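Local coordinates for protein sensor-type histidine kinase PrrB (Mycobacterium tuberculosis, PDB 1YSR) that probably acts as the membrane-bound sensor kinase of the PrrB/PrrA two-component system, using ATP to phosphorylate a protein histidine through its C-terminal ATP-binding domain, at residues A[7-12]-A[35-40]; A[62-67]-A[82-87]. All coordinates share one frame; numbering follows the deposited sequence.

In the fold
Both contacts lie in the ATP-binding domain, which has the Bergerat (GHKL) fold of histidine kinases, DNA gyrase B and Hsp90, on opposite sides of the chain's centre. Their own centres are 23 Å apart and their nearest atoms about 9 Å, so they do not touch. Two elements connect them. Helix 44-61 meets contact 1 through Leu47 and contact 2 through Ala58. The hairpin of strands 66-74 and 77-84 carries contact 2 at its open end, while Ser73 and Val78, near its turn, pack against Cys38 of contact 1. Contact 2 includes the start of the DxGxG sequence of the expected nucleotide site; contact 1 pairs strand 6-9 and the start of helix 10-24 with segment 35-40.

Contact 1: residues A[7-12]-A[35-40]; sequences PVDITD and SPTCII
A small antiparallel two-stranded sheet, separate from the main sheet of this Bergerat-fold domain, pairs strand 6-9 with strand 39-42 and runs straight into helix 10-24. Val8 and Ile40 form a hydrogen-bonded pair: Val8 N gives to Ile40 O at 2.7 Å, and Ile40 N returns a bond to Val8 O at 3.0 Å, both in the carbonyl plane. Past the non-hydrogen-bonded pair Asp9-Ile39, Ile10 N still reaches Cys38 O (2.8 Å), almost along the C=O axis, so the pairing extends onto the first helical residue. Asp9 is the N-cap. Its CG stands anti to the backbone N (chi1 179°), and OD1 accepts from Asp12 N from above the carboxylate plane. The other oxygen, OD2, accepts a hydrogen bond from a water that is also hydrogen-bonded to Thr37 OG1, while CD1 of Ile39 lies against Asp9 CB at 3.6 Å. On the face carrying Val8 and Ile40, Ile40 is crossed obliquely by Ile10 from the start of the helix, CD1 of Ile10 meeting CG1 of Ile40 at 3.8 Å, and both lean on Leu47 of helix 44-61. Arg48 of a second subunit packs on Thr37 and Ile39. Beyond the strands Thr11 takes over the joining: with OG1 anti to its carbonyl carbon (chi1 -53°), the hydroxyl donates to a lone pair of Pro36 O at 2.8 Å and accepts from Cys38 N at 2.9 Å.

Contact 2: residues A[62-67]-A[82-87]; sequences GGATLV and IDDNGS
The first residues of the DxGxG sequence of the GHKL nucleotide site (the G1 box), Asp84 to Ser87, are fastened here to segment 62-67, the chain that leaves helix 44-61, the helix of the N box. Asn85 does most of the work. Its CG takes the crowded position between backbone N and carbonyl carbon (chi1 76°), which turns the amide toward segment 62-67. OD1 is gripped twice: Thr65 N comes in the carbonyl plane on a lone pair at 2.8 Å, and Leu66 N from above that plane at 2.9 Å. ND2 gives a straight bond (165°), close to the amide plane, to Thr65 OG1 at 2.8 Å, so three bonds fix the rotation of the group. Leu66 CB lies against the same amide, and Asn85 N returns a bond to Leu66 O at 3.0 Å. Gly62 O receives Ser87 N on a lone pair (3.0 Å) and Ser87 OG from above its plane (3.2 Å), while Gly86, lacking a CB, brings its CA to 3.2 Å from Gly62 O. Asp84 and Val67 form a non-hydrogen-bonded antiparallel pair, and Asp84 CB rests on Ala64 CB at 3.7 Å. Asp84 OD1 closes an Asx turn by accepting from Gly86 N on the anti lone pair, and Ala140 N also donates. Two backbone donors on one oxygen probably favour an ionised carboxylate; separately, its place in DxGxG matches the aspartate that recognises adenine in GHKL relatives.

Contact 1: residues A[7-12]-A[35-40]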
ATOM      1  N   PRO A   7      -1.610   2.012   8.186  1.00 32.29           N
ATOM      2  CA  PRO A   7      -0.540   2.920   7.803  1.00 32.30           C
ATOM      3  C   PRO A   7      -0.260   2.749   6.322  1.00 31.78           C
ATOM      4  O   PRO A   7      -0.191   1.626   5.846  1.00 31.48           O
ATOM      5  CB  PRO A   7       0.659   2.411   8.652  1.00 32.92           C
ATOM      6  CG  PRO A   7       0.005   1.839   9.885  1.00 33.29           C
ATOM      7  CD  PRO A   7      -1.138   1.060   9.220  1.00 33.20           C
ATOM      8  N   VAL A   8      -0.135   3.851   5.596  1.00 31.17           N
ATOM      9  CA  VAL A   8       0.205   3.827   4.177  1.00 29.34           C
ATOM     10  C   VAL A   8       1.316   4.809   3.914  1.00 27.64           C
ATOM     11  O   VAL A   8       1.181   5.968   4.171  1.00 28.17           O
ATOM     12  CB  VAL A   8      -0.993   4.250   3.288  1.00 28.79           C
ATOM     13  CG1 VAL A   8      -0.598   4.026   1.866  1.00 33.37           C
ATOM     14  CG2 VAL A   8      -2.228   3.389   3.571  1.00 27.97           C
ATOM     15  N   ASP A   9       2.430   4.329   3.368  1.00 29.46           N
ATOM     16  CA  ASP A   9       3.492   5.240   2.925  1.00 28.93           C
ATOM     17  C   ASP A   9       3.097   5.753   1.559  1.00 28.20           C
ATOM     18  O   ASP A   9       3.232   5.028   0.587  1.00 28.10           O
ATOM     19  CB  ASP A   9       4.826   4.484   2.841  1.00 27.74           C
ATOM     20  CG  ASP A   9       5.984   5.376   2.364  1.00 30.06           C
ATOM     21  OD1 ASP A   9       5.760   6.422   1.700  1.00 36.66           O
ATOM     22  OD2 ASP A   9       7.137   4.964   2.588  1.00 35.75           O
ATOM     23  N   ILE A  10       2.542   6.957   1.523  1.00 28.56           N
ATOM     24  CA  ILE A  10       1.988   7.535   0.285  1.00 28.80           C
ATOM     25  C   ILE A  10       3.071   7.696  -0.758  1.00 29.74           C
ATOM     26  O   ILE A  10       2.877   7.530  -2.006  1.00 27.99           O
ATOM     27  CB  ILE A  10       1.370   8.968   0.589  1.00 28.45           C
ATOM     28  CG1 ILE A  10       0.113   8.829   1.451  1.00 32.59           C
ATOM     29  CG2 ILE A  10       1.059   9.715  -0.700  1.00 35.66           C
ATOM     30  CD1 ILE A  10      -0.949   7.826   0.853  1.00 32.62           C
ATOM     31  N   THR A  11       4.254   8.060  -0.251  1.00 31.16           N
ATOM     32  CA  THR A  11       5.388   8.293  -1.110  1.00 31.69           C
ATOM     33  C   THR A  11       5.826   7.025  -1.842  1.00 32.10           C
ATOM     34  O   THR A  11       6.022   7.043  -3.077  1.00 32.72           O
ATOM     35  CB  THR A  11       6.518   8.972  -0.274  1.00 31.05           C
ATOM     36  OG1 THR A  11       5.966  10.128   0.379  1.00 38.39           O
ATOM     37  CG2 THR A  11       7.632   9.387  -1.198  1.00 33.39           C
ATOM     38  N   ASP A  12       5.937   5.909  -1.127  1.00 30.85           N
ATOM     39  CA  ASP A  12       6.274   4.636  -1.734  1.00 32.60           C
ATOM     40  C   ASP A  12       5.168   4.184  -2.677  1.00 30.34           C
ATOM     41  O   ASP A  12       5.442   3.612  -3.730  1.00 30.48           O
ATOM     42  CB  ASP A  12       6.485   3.576  -0.615  1.00 33.86           C
ATOM     43  CG  ASP A  12       6.929   2.216  -1.148  1.00 40.25           C
ATOM     44  OD1 ASP A  12       7.986   2.128  -1.787  1.00 50.24           O
ATOM     45  OD2 ASP A  12       6.197   1.236  -0.950  1.00 50.24           O
ATOM     46  N   SER A  35      10.395  13.568  -3.207  1.00 37.54           N
ATOM     47  CA  SER A  35       9.358  13.907  -2.224  1.00 38.29           C
ATOM     48  C   SER A  35       9.752  13.366  -0.846  1.00 38.69           C
ATOM     49  O   SER A  35      10.316  12.308  -0.769  1.00 38.18           O
ATOM     50  CB  SER A  35       8.007  13.253  -2.582  1.00 37.21           C
ATOM     51  OG  SER A  35       7.395  13.707  -3.797  1.00 34.00           O
ATOM     52  N   PRO A  36       9.354  14.062   0.236  1.00 40.70           N
ATOM     53  CA  PRO A  36       9.634  13.480   1.543  1.00 40.57           C
ATOM     54  C   PRO A  36       8.729  12.302   1.698  1.00 40.52           C
ATOM     55  O   PRO A  36       7.665  12.255   1.049  1.00 39.10           O
ATOM     56  CB  PRO A  36       9.179  14.555   2.512  1.00 42.53           C
ATOM     57  CG  PRO A  36       8.092  15.340   1.748  1.00 41.45           C
ATOM     58  CD  PRO A  36       8.618  15.332   0.324  1.00 40.83           C
ATOM     59  N   THR A  37       9.130  11.367   2.555  1.00 39.80           N
ATOM     60  CA  THR A  37       8.271  10.254   2.928  1.00 38.99           C
ATOM     61  C   THR A  37       7.096  10.705   3.755  1.00 40.68           C
ATOM     62  O   THR A  37       7.272  11.375   4.797  1.00 43.14           O
ATOM     63  CB  THR A  37       9.075   9.134   3.638  1.00 39.08           C
ATOM     64  OG1 THR A  37       9.924   8.512   2.682  1.00 35.28           O
ATOM     65  CG2 THR A  37       8.157   8.085   4.180  1.00 37.95           C
ATOM     66  N   CYS A  38       5.883  10.394   3.277  1.00 39.05           N
ATOM     67  CA  CYS A  38       4.685  10.739   4.015  1.00 37.35           C
ATOM     68  C   CYS A  38       3.870   9.531   4.380  1.00 36.07           C
ATOM     69  O   CYS A  38       3.393   8.812   3.507  1.00 36.47           O
ATOM     70  CB  CYS A  38       3.788  11.723   3.269  1.00 37.15           C
ATOM     71  SG  CYS A  38       2.278  12.098   4.213  1.00 42.76           S
ATOM     72  N   ILE A  39       3.637   9.336   5.676  1.00 34.20           N
ATOM     73  CA  ILE A  39       2.769   8.232   6.088  1.00 32.71           C
ATOM     74  C   ILE A  39       1.407   8.785   6.484  1.00 33.05           C
ATOM     75  O   ILE A  39       1.358   9.749   7.284  1.00 32.58           O
ATOM     76  CB  ILE A  39       3.346   7.439   7.303  1.00 32.84           C
ATOM     77  CG1 ILE A  39       4.865   7.145   7.118  1.00 32.10           C
ATOM     78  CG2 ILE A  39       2.550   6.145   7.504  1.00 33.80           C
ATOM     79  CD1 ILE A  39       5.152   6.247   5.914  1.00 31.76           C
ATOM     80  N   ILE A  40       0.316   8.172   5.982  1.00 31.13           N
ATOM     81  CA  ILE A  40      -1.033   8.488   6.483  1.00 32.29           C
ATOM     82  C   ILE A  40      -1.681   7.199   6.888  1.00 32.19           C
ATOM     83  O   ILE A  40      -1.063   6.102   6.760  1.00 32.94           O
ATOM     84  CB  ILE A  40      -1.899   9.330   5.459  1.00 32.89           C
ATOM     85  CG1 ILE A  40      -2.364   8.427   4.281  1.00 33.06           C
ATOM     86  CG2 ILE A  40      -1.103  10.633   4.995  1.00 31.34           C
ATOM     87  CD1 ILE A  40      -3.497   9.029   3.433  1.00 35.36           C
TER
HETATM   88  O   HOH W   1       9.144   6.314   1.312  1.00 40.06           O

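Contact 2: residues A[62-67]-A[82-87]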
ATOM      1  N   GLY A  62      -6.299  12.325 -22.003  1.00 38.33           N
ATOM      2  CA  GLY A  62      -5.593  13.614 -22.151  1.00 37.01           C
ATOM      3  C   GLY A  62      -4.462  13.535 -23.174  1.00 34.76           C
ATOM      4  O   GLY A  62      -3.919  14.544 -23.597  1.00 36.10           O
ATOM      5  N   GLY A  63      -4.111  12.327 -23.554  1.00 33.74           N
ATOM      6  CA  GLY A  63      -3.036  12.081 -24.489  1.00 33.61           C
ATOM      7  C   GLY A  63      -1.680  12.396 -23.895  1.00 34.45           C
ATOM      8  O   GLY A  63      -0.715  12.629 -24.634  1.00 35.20           O
ATOM      9  N   ALA A  64      -1.588  12.415 -22.563  1.00 32.20           N
ATOM     10  CA  ALA A  64      -0.305  12.677 -21.879  1.00 32.18           C
ATOM     11  C   ALA A  64       0.800  11.719 -22.303  1.00 32.07           C
ATOM     12  O   ALA A  64       0.568  10.471 -22.362  1.00 30.97           O
ATOM     13  CB  ALA A  64      -0.496  12.582 -20.337  1.00 30.25           C
ATOM     14  N   THR A  65       2.011  12.272 -22.496  1.00 32.04           N
ATOM     15  CA  THR A  65       3.241  11.479 -22.686  1.00 32.52           C
ATOM     16  C   THR A  65       4.182  11.689 -21.522  1.00 31.35           C
ATOM     17  O   THR A  65       5.222  11.017 -21.425  1.00 33.08           O
ATOM     18  CB  THR A  65       4.030  11.944 -23.978  1.00 33.37           C
ATOM     19  OG1 THR A  65       4.335  13.332 -23.828  1.00 33.71           O
ATOM     20  CG2 THR A  65       3.182  11.799 -25.189  1.00 35.47           C
ATOM     21  N   LEU A  66       3.864  12.656 -20.642  1.00 30.32           N
ATOM     22  CA  LEU A  66       4.658  12.935 -19.441  1.00 28.94           C
ATOM     23  C   LEU A  66       3.671  13.120 -18.261  1.00 27.39           C
ATOM     24  O   LEU A  66       2.662  13.862 -18.358  1.00 27.25           O
ATOM     25  CB  LEU A  66       5.553  14.209 -19.597  1.00 27.61           C
ATOM     26  CG  LEU A  66       6.313  14.751 -18.396  1.00 28.08           C
ATOM     27  CD1 LEU A  66       7.525  13.850 -18.166  1.00 31.57           C
ATOM     28  CD2 LEU A  66       6.839  16.196 -18.762  1.00 33.87           C
ATOM     29  N   VAL A  67       3.957  12.387 -17.197  1.00 27.68           N
ATOM     30  CA  VAL A  67       3.235  12.445 -15.921  1.00 27.31           C
ATOM     31  C   VAL A  67       4.233  12.476 -14.764  1.00 27.59           C
ATOM     32  O   VAL A  67       5.227  11.719 -14.766  1.00 28.67           O
ATOM     33  CB  VAL A  67       2.315  11.191 -15.747  1.00 27.93           C
ATOM     34  CG1 VAL A  67       1.742  11.136 -14.310  1.00 28.27           C
ATOM     35  CG2 VAL A  67       1.212  11.187 -16.816  1.00 29.97           C
ATOM     36  N   ILE A  82      -1.046  14.644  -9.301  1.00 27.78           N
ATOM     37  CA  ILE A  82      -0.700  13.890 -10.517  1.00 27.54           C
ATOM     38  C   ILE A  82      -0.744  14.949 -11.612  1.00 27.00           C
ATOM     39  O   ILE A  82      -1.830  15.503 -11.927  1.00 26.59           O
ATOM     40  CB  ILE A  82      -1.705  12.744 -10.812  1.00 27.38           C
ATOM     41  CG1 ILE A  82      -1.715  11.718  -9.636  1.00 29.61           C
ATOM     42  CG2 ILE A  82      -1.325  12.063 -12.037  1.00 25.77           C
ATOM     43  CD1 ILE A  82      -2.936  11.748  -8.752  1.00 32.69           C
ATOM     44  N   ASP A  83       0.444  15.381 -12.026  1.00 27.10           N
ATOM     45  CA  ASP A  83       0.582  16.424 -13.094  1.00 26.39           C
ATOM     46  C   ASP A  83       0.823  15.804 -14.468  1.00 26.00           C
ATOM     47  O   ASP A  83       1.575  14.844 -14.557  1.00 27.19           O
ATOM     48  CB  ASP A  83       1.813  17.307 -12.751  1.00 25.87           C
ATOM     49  CG  ASP A  83       1.490  18.377 -11.771  1.00 30.43           C
ATOM     50  OD1 ASP A  83       1.003  19.431 -12.218  1.00 32.92           O
ATOM     51  OD2 ASP A  83       1.751  18.178 -10.561  1.00 34.68           O
ATOM     52  N   ASP A  84       0.186  16.288 -15.542  1.00 25.60           N
ATOM     53  CA  ASP A  84       0.434  15.690 -16.858  1.00 26.09           C
ATOM     54  C   ASP A  84       0.610  16.806 -17.931  1.00 27.64           C
ATOM     55  O   ASP A  84       0.313  17.985 -17.671  1.00 26.28           O
ATOM     56  CB  ASP A  84      -0.638  14.655 -17.270  1.00 28.38           C
ATOM     57  CG  ASP A  84      -1.993  15.303 -17.560  1.00 30.35           C
ATOM     58  OD1 ASP A  84      -2.117  16.095 -18.522  1.00 30.97           O
ATOM     59  OD2 ASP A  84      -2.957  15.050 -16.819  1.00 27.60           O
ATOM     60  N   ASN A  85       1.127  16.389 -19.074  1.00 29.01           N
ATOM     61  CA  ASN A  85       1.446  17.309 -20.178  1.00 33.03           C
ATOM     62  C   ASN A  85       0.404  17.118 -21.290  1.00 32.54           C
ATOM     63  O   ASN A  85       0.632  17.455 -22.453  1.00 33.69           O
ATOM     64  CB  ASN A  85       2.888  17.046 -20.703  1.00 31.41           C
ATOM     65  CG  ASN A  85       2.965  15.790 -21.567  1.00 35.47           C
ATOM     66  OD1 ASN A  85       2.132  14.889 -21.446  1.00 33.24           O
ATOM     67  ND2 ASN A  85       3.944  15.741 -22.489  1.00 33.85           N
ATOM     68  N   GLY A  86      -0.751  16.566 -20.936  1.00 31.99           N
ATOM     69  CA  GLY A  86      -1.831  16.346 -21.908  1.00 31.03           C
ATOM     70  C   GLY A  86      -2.638  17.615 -22.197  1.00 32.50           C
ATOM     71  O   GLY A  86      -2.166  18.749 -21.956  1.00 32.35           O
ATOM     72  N   SER A  87      -3.812  17.406 -22.788  1.00 34.69           N
ATOM     73  CA  SER A  87      -4.826  18.396 -23.172  1.00 35.53           C
ATOM     74  C   SER A  87      -5.358  19.235 -22.020  1.00 35.65           C
ATOM     75  O   SER A  87      -5.748  20.411 -22.179  1.00 36.43           O
ATOM     76  CB  SER A  87      -6.039  17.651 -23.784  1.00 34.70           C
ATOM     77  OG  SER A  87      -5.696  16.841 -24.871  1.00 44.33           O
TER